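Local coordinates for GTPase-activating protein skywalker (Drosophila melanogaster, PDB 5HJQ) that activates GTP hydrolysis by Rab35 to regulate synaptic vesicle protein recycling, and binds phosphoinositides through its TBC domain, at residues A[289-292]-A[293-296]; A[297-300]-A[301-305]. All coordinates share one frame; numbering follows the deposited sequence.

Interaction 1 (A[289-292]-A[293-296]); sequences RIMD and CYFH
Met291 meets Tyr294 and Phe295 in a Met-aromatic cluster formed within successive turns of helix 284-297, a contact buried in the all-helical TBC domain. The sulfur serves both rings. SD lies 3.7 Å from CD2 of Tyr294, and this side chain runs alongside that of Met291, pointing the same way. Phe295 instead crosses the methionine at a slant: its CZ approaches SD at 3.9 Å, while its CE2 rests 3.8 Å from CB of Met291. Both rings receive the sulfur obliquely, 51° off the ring normal for Tyr294 and 34° for Phe295. Successive helix positions already set the rings apart, and the first torsions differ too: CG of Tyr294 lies anti to its own N (chi1 166°), CG of Phe295 anti to the carbonyl carbon. Beneath them run ordinary helical bonds, Tyr294 N to Ile290 O and Phe295 N to Met291 O, each 2.9 Å. On another side of the helix Arg289 NH1 bridges to Asp292 OD2 at 2.8 Å, reaching the anti lone pair. Arg113 shares this carboxylate, and Trp117 NE1 binds OD1, so the buried charge has several partners. Phe228 O takes the Tyr294 hydroxyl, and Trp117 meets the Phe295 ring edge-to-face. These are i to i+3 and i to i+4 Met-aromatic contacts, here within the core of a Rab-GAP TBC domain.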
ATOM      1  N   ARG A 289       4.846  -8.435   2.853  1.00 52.90           N
ATOM      2  CA  ARG A 289       4.029  -8.999   3.921  1.00 50.41           C
ATOM      3  C   ARG A 289       2.795  -8.135   4.179  1.00 59.10           C
ATOM      4  O   ARG A 289       1.711  -8.655   4.447  1.00 59.24           O
ATOM      5  CB  ARG A 289       4.847  -9.145   5.204  1.00 54.64           C
ATOM      6  CG  ARG A 289       5.943 -10.191   5.127  1.00 53.62           C
ATOM      7  CD  ARG A 289       5.363 -11.594   5.053  1.00 52.10           C
ATOM      8  NE  ARG A 289       4.621 -11.960   6.257  1.00 55.47           N
ATOM      9  CZ  ARG A 289       3.300 -12.093   6.306  1.00 52.31           C
ATOM     10  NH1 ARG A 289       2.571 -11.896   5.217  1.00 55.60           N
ATOM     11  NH2 ARG A 289       2.704 -12.432   7.442  1.00 52.42           N
ATOM     12  N   ILE A 290       2.963  -6.818   4.090  1.00 52.15           N
ATOM     13  CA  ILE A 290       1.846  -5.892   4.249  1.00 55.54           C
ATOM     14  C   ILE A 290       0.818  -6.086   3.136  1.00 51.41           C
ATOM     15  O   ILE A 290      -0.386  -6.115   3.388  1.00 53.57           O
ATOM     16  CB  ILE A 290       2.320  -4.422   4.260  1.00 57.25           C
ATOM     17  CG1 ILE A 290       3.145  -4.133   5.513  1.00 53.85           C
ATOM     18  CG2 ILE A 290       1.137  -3.471   4.197  1.00 53.90           C
ATOM     19  CD1 ILE A 290       3.674  -2.718   5.580  1.00 53.96           C
ATOM     20  N   MET A 291       1.299  -6.221   1.905  1.00 52.96           N
ATOM     21  CA  MET A 291       0.414  -6.461   0.768  1.00 56.48           C
ATOM     22  C   MET A 291      -0.388  -7.751   0.917  1.00 55.38           C
ATOM     23  O   MET A 291      -1.550  -7.807   0.509  1.00 55.75           O
ATOM     24  CB  MET A 291       1.215  -6.496  -0.534  1.00 51.96           C
ATOM     25  CG  MET A 291       1.689  -5.121  -1.004  1.00 59.91           C
ATOM     26  SD  MET A 291       0.362  -3.899  -1.134  1.00 58.30           S
ATOM     27  CE  MET A 291       0.774  -2.819   0.230  1.00 57.63           C
ATOM     28  N   ASP A 292       0.233  -8.774   1.503  1.00 50.00           N
ATOM     29  CA  ASP A 292      -0.440 -10.048   1.768  1.00 54.15           C
ATOM     30  C   ASP A 292      -1.760  -9.860   2.506  1.00 54.60           C
ATOM     31  O   ASP A 292      -2.792 -10.396   2.103  1.00 52.32           O
ATOM     32  CB  ASP A 292       0.460 -10.985   2.581  1.00 56.18           C
ATOM     33  CG  ASP A 292       1.605 -11.555   1.766  1.00 55.67           C
ATOM     34  OD1 ASP A 292       1.494 -11.597   0.521  1.00 56.13           O
ATOM     35  OD2 ASP A 292       2.617 -11.966   2.375  1.00 55.67           O
ATOM     36  N   CYS A 293      -1.717  -9.097   3.593  1.00 59.81           N
ATOM     37  CA  CYS A 293      -2.906  -8.852   4.398  1.00 55.59           C
ATOM     38  C   CYS A 293      -3.802  -7.795   3.762  1.00 52.50           C
ATOM     39  O   CYS A 293      -5.030  -7.901   3.801  1.00 54.94           O
ATOM     40  CB  CYS A 293      -2.507  -8.427   5.812  1.00 54.90           C
ATOM     41  SG  CYS A 293      -1.475  -9.644   6.674  1.00 59.79           S
ATOM     42  N   TYR A 294      -3.173  -6.786   3.166  1.00 55.98           N
ATOM     43  CA  TYR A 294      -3.879  -5.675   2.532  1.00 53.86           C
ATOM     44  C   TYR A 294      -4.827  -6.132   1.427  1.00 58.24           C
ATOM     45  O   TYR A 294      -5.961  -5.655   1.342  1.00 56.25           O
ATOM     46  CB  TYR A 294      -2.863  -4.673   1.974  1.00 55.30           C
ATOM     47  CG  TYR A 294      -3.425  -3.640   1.017  1.00 55.17           C
ATOM     48  CD1 TYR A 294      -4.127  -2.537   1.488  1.00 49.60           C
ATOM     49  CD2 TYR A 294      -3.230  -3.758  -0.356  1.00 51.27           C
ATOM     50  CE1 TYR A 294      -4.633  -1.591   0.623  1.00 47.82           C
ATOM     51  CE2 TYR A 294      -3.735  -2.813  -1.232  1.00 52.47           C
ATOM     52  CZ  TYR A 294      -4.432  -1.725  -0.729  1.00 55.77           C
ATOM     53  OH  TYR A 294      -4.945  -0.767  -1.574  1.00 52.31           O
ATOM     54  N   PHE A 295      -4.367  -7.065   0.594  1.00 53.06           N
ATOM     55  CA  PHE A 295      -5.175  -7.571  -0.516  1.00 55.26           C
ATOM     56  C   PHE A 295      -6.371  -8.388  -0.029  1.00 58.53           C
ATOM     57  O   PHE A 295      -7.235  -8.769  -0.821  1.00 59.12           O
ATOM     58  CB  PHE A 295      -4.326  -8.429  -1.464  1.00 55.04           C
ATOM     59  CG  PHE A 295      -3.322  -7.644  -2.260  1.00 54.30           C
ATOM     60  CD1 PHE A 295      -3.617  -6.365  -2.697  1.00 52.05           C
ATOM     61  CD2 PHE A 295      -2.082  -8.183  -2.564  1.00 52.87           C
ATOM     62  CE1 PHE A 295      -2.698  -5.637  -3.427  1.00 48.54           C
ATOM     63  CE2 PHE A 295      -1.156  -7.456  -3.294  1.00 54.33           C
ATOM     64  CZ  PHE A 295      -1.465  -6.180  -3.722  1.00 52.93           C
ATOM     65  N   HIS A 296      -6.414  -8.654   1.272  1.00 57.83           N
ATOM     66  CA  HIS A 296      -7.499  -9.428   1.864  1.00 59.63           C
ATOM     67  C   HIS A 296      -8.410  -8.549   2.719  1.00 60.58           C
ATOM     68  O   HIS A 296      -9.635  -8.641   2.635  1.00 63.48           O
ATOM     69  CB  HIS A 296      -6.931 -10.571   2.707  1.00 60.60           C
ATOM     70  CG  HIS A 296      -7.971 -11.510   3.241  1.00 64.62           C
ATOM     71  ND1 HIS A 296      -8.875 -12.157   2.429  1.00 58.75           N
ATOM     72  CD2 HIS A 296      -8.241 -11.912   4.504  1.00 63.03           C
ATOM     73  CE1 HIS A 296      -9.667 -12.914   3.171  1.00 63.40           C
ATOM     74  NE2 HIS A 296      -9.301 -12.783   4.434  1.00 63.62           N
TER

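Interaction 2 (A[297-300]-A[301-305]); sequences EGIK and VLYRV. With I3P (D-myo-inositol-1,4,5-triphosphate), chain B.
The backbone leaves helix 284-297 at Gly298, whose positive phi (117°), with its psi, would press a CB against the carbonyl O of Glu297, and winds into helix 300-317, where Tyr303 N bonds to Ile299 O at 3.1 Å and Arg304 N to Lys300 O at 2.9 Å. Ile299 lies obliquely against Tyr303, with CD1 of the isoleucine 3.7 Å from CE1 of the tyrosine. Placing CG1 anti to the backbone N (chi1 -164°) carries that branch to the ring, while CG2 approaches CZ and OH. An alanine at Tyr303 would remove the ring and is likely to open a gap beside Ile299 and the Thr239, Val243 and Ile246 side chains of helix 233-250. Glu297 lies across Val301 at about a right angle, its CB 3.7 Å from CG2, and its OE1 forms a salt bridge to Arg102. Lys300 and Arg304 converge on the bound inositol trisphosphate. Arg304 NH2 donates to phosphate oxygen O52 of the ligand at 3.3 Å and has the inositol hydroxyl oxygen O6 in the guanidinium plane, at its edge; NH1 is held by the carbonyls of Ala354 and Ile357, which would fix the group's rotation. Lys300 NZ also bonds to O52, though its position is less certain. The ligand's anionic phosphate would offset the proximity of these two cations. Together with Lys98, Arg102 and Arg358, they supply the basic side of the Skywalker phosphoinositide pocket.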
ATOM      1  N   GLU A 297      -7.801  -7.694   3.537  1.00 55.46           N
ATOM      2  CA  GLU A 297      -8.543  -6.874   4.489  1.00 58.98           C
ATOM      3  C   GLU A 297      -8.889  -5.500   3.931  1.00 57.38           C
ATOM      4  O   GLU A 297     -10.000  -5.008   4.123  1.00 60.15           O
ATOM      5  CB  GLU A 297      -7.744  -6.714   5.783  1.00 56.72           C
ATOM      6  CG  GLU A 297      -7.266  -8.024   6.383  1.00 55.84           C
ATOM      7  CD  GLU A 297      -6.658  -7.840   7.759  1.00 58.61           C
ATOM      8  OE1 GLU A 297      -7.288  -7.161   8.602  1.00 59.73           O
ATOM      9  OE2 GLU A 297      -5.552  -8.375   7.997  1.00 55.84           O
ATOM     10  N   GLY A 298      -7.935  -4.876   3.252  1.00 57.05           N
ATOM     11  CA  GLY A 298      -8.158  -3.556   2.694  1.00 55.67           C
ATOM     12  C   GLY A 298      -7.253  -2.502   3.295  1.00 57.09           C
ATOM     13  O   GLY A 298      -6.221  -2.822   3.880  1.00 57.50           O
ATOM     14  N   ILE A 299      -7.662  -1.241   3.176  1.00 55.77           N
ATOM     15  CA  ILE A 299      -6.808  -0.102   3.509  1.00 50.35           C
ATOM     16  C   ILE A 299      -6.574   0.063   5.014  1.00 56.83           C
ATOM     17  O   ILE A 299      -5.671   0.788   5.435  1.00 60.29           O
ATOM     18  CB  ILE A 299      -7.406   1.212   2.946  1.00 59.53           C
ATOM     19  CG1 ILE A 299      -6.360   2.334   2.923  1.00 52.70           C
ATOM     20  CG2 ILE A 299      -8.644   1.620   3.733  1.00 57.84           C
ATOM     21  CD1 ILE A 299      -6.902   3.666   2.452  1.00 53.70           C
ATOM     22  N   LYS A 300      -7.387  -0.603   5.826  1.00 51.88           N
ATOM     23  CA  LYS A 300      -7.251  -0.498   7.275  1.00 53.08           C
ATOM     24  C   LYS A 300      -5.906  -1.034   7.746  1.00 57.86           C
ATOM     25  O   LYS A 300      -5.321  -0.514   8.701  1.00 57.22           O
ATOM     26  CB  LYS A 300      -8.384  -1.237   7.981  1.00 59.44           C
ATOM     27  CG  LYS A 300      -8.389  -1.030   9.486  1.00 58.95           C
ATOM     28  CD  LYS A 300      -9.664  -1.552  10.113  1.00 63.73           C
ATOM     29  CE  LYS A 300      -9.406  -2.077  11.511  1.00 68.41           C
ATOM     30  NZ  LYS A 300     -10.641  -2.606  12.153  1.00 78.53           N
ATOM     31  N   VAL A 301      -5.422  -2.071   7.063  1.00 48.60           N
ATOM     32  CA  VAL A 301      -4.100  -2.624   7.319  1.00 45.79           C
ATOM     33  C   VAL A 301      -3.052  -1.527   7.202  1.00 43.43           C
ATOM     34  O   VAL A 301      -2.128  -1.448   8.010  1.00 47.93           O
ATOM     35  CB  VAL A 301      -3.767  -3.781   6.336  1.00 52.76           C
ATOM     36  CG1 VAL A 301      -2.284  -4.132   6.391  1.00 41.90           C
ATOM     37  CG2 VAL A 301      -4.619  -5.003   6.642  1.00 48.82           C
ATOM     38  N   LEU A 302      -3.210  -0.677   6.194  1.00 48.86           N
ATOM     39  CA  LEU A 302      -2.299   0.440   5.984  1.00 50.67           C
ATOM     40  C   LEU A 302      -2.424   1.469   7.105  1.00 49.97           C
ATOM     41  O   LEU A 302      -1.427   2.065   7.509  1.00 51.22           O
ATOM     42  CB  LEU A 302      -2.560   1.099   4.629  1.00 45.73           C
ATOM     43  CG  LEU A 302      -2.374   0.177   3.420  1.00 55.81           C
ATOM     44  CD1 LEU A 302      -2.428   0.962   2.114  1.00 51.80           C
ATOM     45  CD2 LEU A 302      -1.071  -0.606   3.523  1.00 45.86           C
ATOM     46  N   TYR A 303      -3.647   1.678   7.593  1.00 51.10           N
ATOM     47  CA  TYR A 303      -3.879   2.572   8.729  1.00 54.18           C
ATOM     48  C   TYR A 303      -3.074   2.094   9.928  1.00 55.31           C
ATOM     49  O   TYR A 303      -2.379   2.877  10.572  1.00 55.39           O
ATOM     50  CB  TYR A 303      -5.362   2.638   9.116  1.00 52.41           C
ATOM     51  CG  TYR A 303      -6.293   3.305   8.122  1.00 53.29           C
ATOM     52  CD1 TYR A 303      -5.820   3.844   6.935  1.00 52.77           C
ATOM     53  CD2 TYR A 303      -7.656   3.401   8.387  1.00 56.66           C
ATOM     54  CE1 TYR A 303      -6.679   4.454   6.034  1.00 53.76           C
ATOM     55  CE2 TYR A 303      -8.521   4.010   7.496  1.00 61.53           C
ATOM     56  CZ  TYR A 303      -8.029   4.535   6.322  1.00 59.43           C
ATOM     57  OH  TYR A 303      -8.897   5.143   5.443  1.00 59.34           O
ATOM     58  N   ARG A 304      -3.178   0.798  10.210  1.00 56.65           N
ATOM     59  CA  ARG A 304      -2.501   0.183  11.345  1.00 51.47           C
ATOM     60  C   ARG A 304      -0.991   0.385  11.295  1.00 51.15           C
ATOM     61  O   ARG A 304      -0.381   0.791  12.281  1.00 57.19           O
ATOM     62  CB  ARG A 304      -2.809  -1.315  11.406  1.00 52.50           C
ATOM     63  CG  ARG A 304      -4.273  -1.674  11.586  1.00 54.78           C
ATOM     64  CD  ARG A 304      -4.469  -3.189  11.487  1.00 55.89           C
ATOM     65  NE  ARG A 304      -5.799  -3.605  11.914  1.00 51.81           N
ATOM     66  CZ  ARG A 304      -6.156  -3.761  13.184  1.00 59.73           C
ATOM     67  NH1 ARG A 304      -5.278  -3.534  14.153  1.00 56.17           N
ATOM     68  NH2 ARG A 304      -7.389  -4.138  13.485  1.00 62.81           N
ATOM     69  N   VAL A 305      -0.397   0.095  10.142  1.00 51.19           N
ATOM     70  CA  VAL A 305       1.049   0.181   9.968  1.00 50.92           C
ATOM     71  C   VAL A 305       1.530   1.622  10.135  1.00 51.41           C
ATOM     72  O   VAL A 305       2.634   1.873  10.621  1.00 55.16           O
ATOM     73  CB  VAL A 305       1.471  -0.369   8.585  1.00 48.51           C
ATOM     74  CG1 VAL A 305       2.974  -0.263   8.393  1.00 50.82           C
ATOM     75  CG2 VAL A 305       1.021  -1.814   8.437  1.00 51.95           C
TER
HETATM   76  C1  I3P B 401     -11.760  -4.976  16.149  1.00 90.03           C
HETATM   77  C2  I3P B 401     -13.181  -5.463  16.374  1.00 89.25           C
HETATM   78  C3  I3P B 401     -14.050  -5.328  15.123  1.00 91.91           C
HETATM   79  C4  I3P B 401     -13.354  -5.436  13.766  1.00 92.84           C
HETATM   80  C5  I3P B 401     -11.833  -5.545  13.715  1.00 85.90           C
HETATM   81  C6  I3P B 401     -11.148  -5.806  15.064  1.00 83.11           C
HETATM   82  O1  I3P B 401     -10.940  -5.113  17.325  1.00 88.84           O
HETATM   83  O2  I3P B 401     -13.139  -6.810  16.742  1.00 93.79           O
HETATM   84  O3  I3P B 401     -15.066  -6.327  15.173  1.00 95.72           O
HETATM   85  O4  I3P B 401     -13.736  -4.275  13.002  1.00 95.84           O
HETATM   86  O5  I3P B 401     -11.492  -6.584  12.829  1.00 79.25           O
HETATM   87  O6  I3P B 401      -9.764  -5.486  14.974  1.00 87.35           O
HETATM   88  P1  I3P B 401     -11.555  -4.989  18.804  1.00 97.05           P
HETATM   89  O11 I3P B 401     -12.371  -6.194  19.113  1.00 95.27           O
HETATM   90  O12 I3P B 401     -10.416  -4.910  19.796  1.00 93.09           O
HETATM   91  O13 I3P B 401     -12.412  -3.715  18.928  1.00 83.90           O
HETATM   92  P4  I3P B 401     -14.689  -4.494  11.727  1.00107.50           P
HETATM   93  O41 I3P B 401     -15.113  -5.942  11.663  1.00101.95           O
HETATM   94  O42 I3P B 401     -13.917  -4.126  10.459  1.00 92.77           O
HETATM   95  O43 I3P B 401     -15.937  -3.588  11.853  1.00 98.60           O
HETATM   96  P5  I3P B 401     -10.099  -6.553  12.097  1.00 74.01           P
HETATM   97  O51 I3P B 401     -10.107  -7.525  10.975  1.00 79.97           O
HETATM   98  O52 I3P B 401      -9.846  -5.171  11.548  1.00 72.02           O
HETATM   99  O53 I3P B 401      -8.996  -6.919  13.055  1.00 69.42           O

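Interaction 1 lies on helix 284-297, and interaction 2 follows directly through the turn into helix 300-317, their centres about 9 Å apart. The helices pack against each other where Ile290 CG2 meets Leu302 CD2 at 3.7 Å and Tyr294 CE1 meets Leu302 CD1 at the same distance. Ile290 also reaches Val305, so the apolar seam continues along the second helix. Residues 289-296 pack against helices 94-103 and 113-122, and there Cys293 and His296 back the pocket residues Arg102 and Lys98; in residues 297-305, Lys300 and Arg304 reach the ligand. The turn thus joins the TBC core directly to its lipid-headgroup pocket.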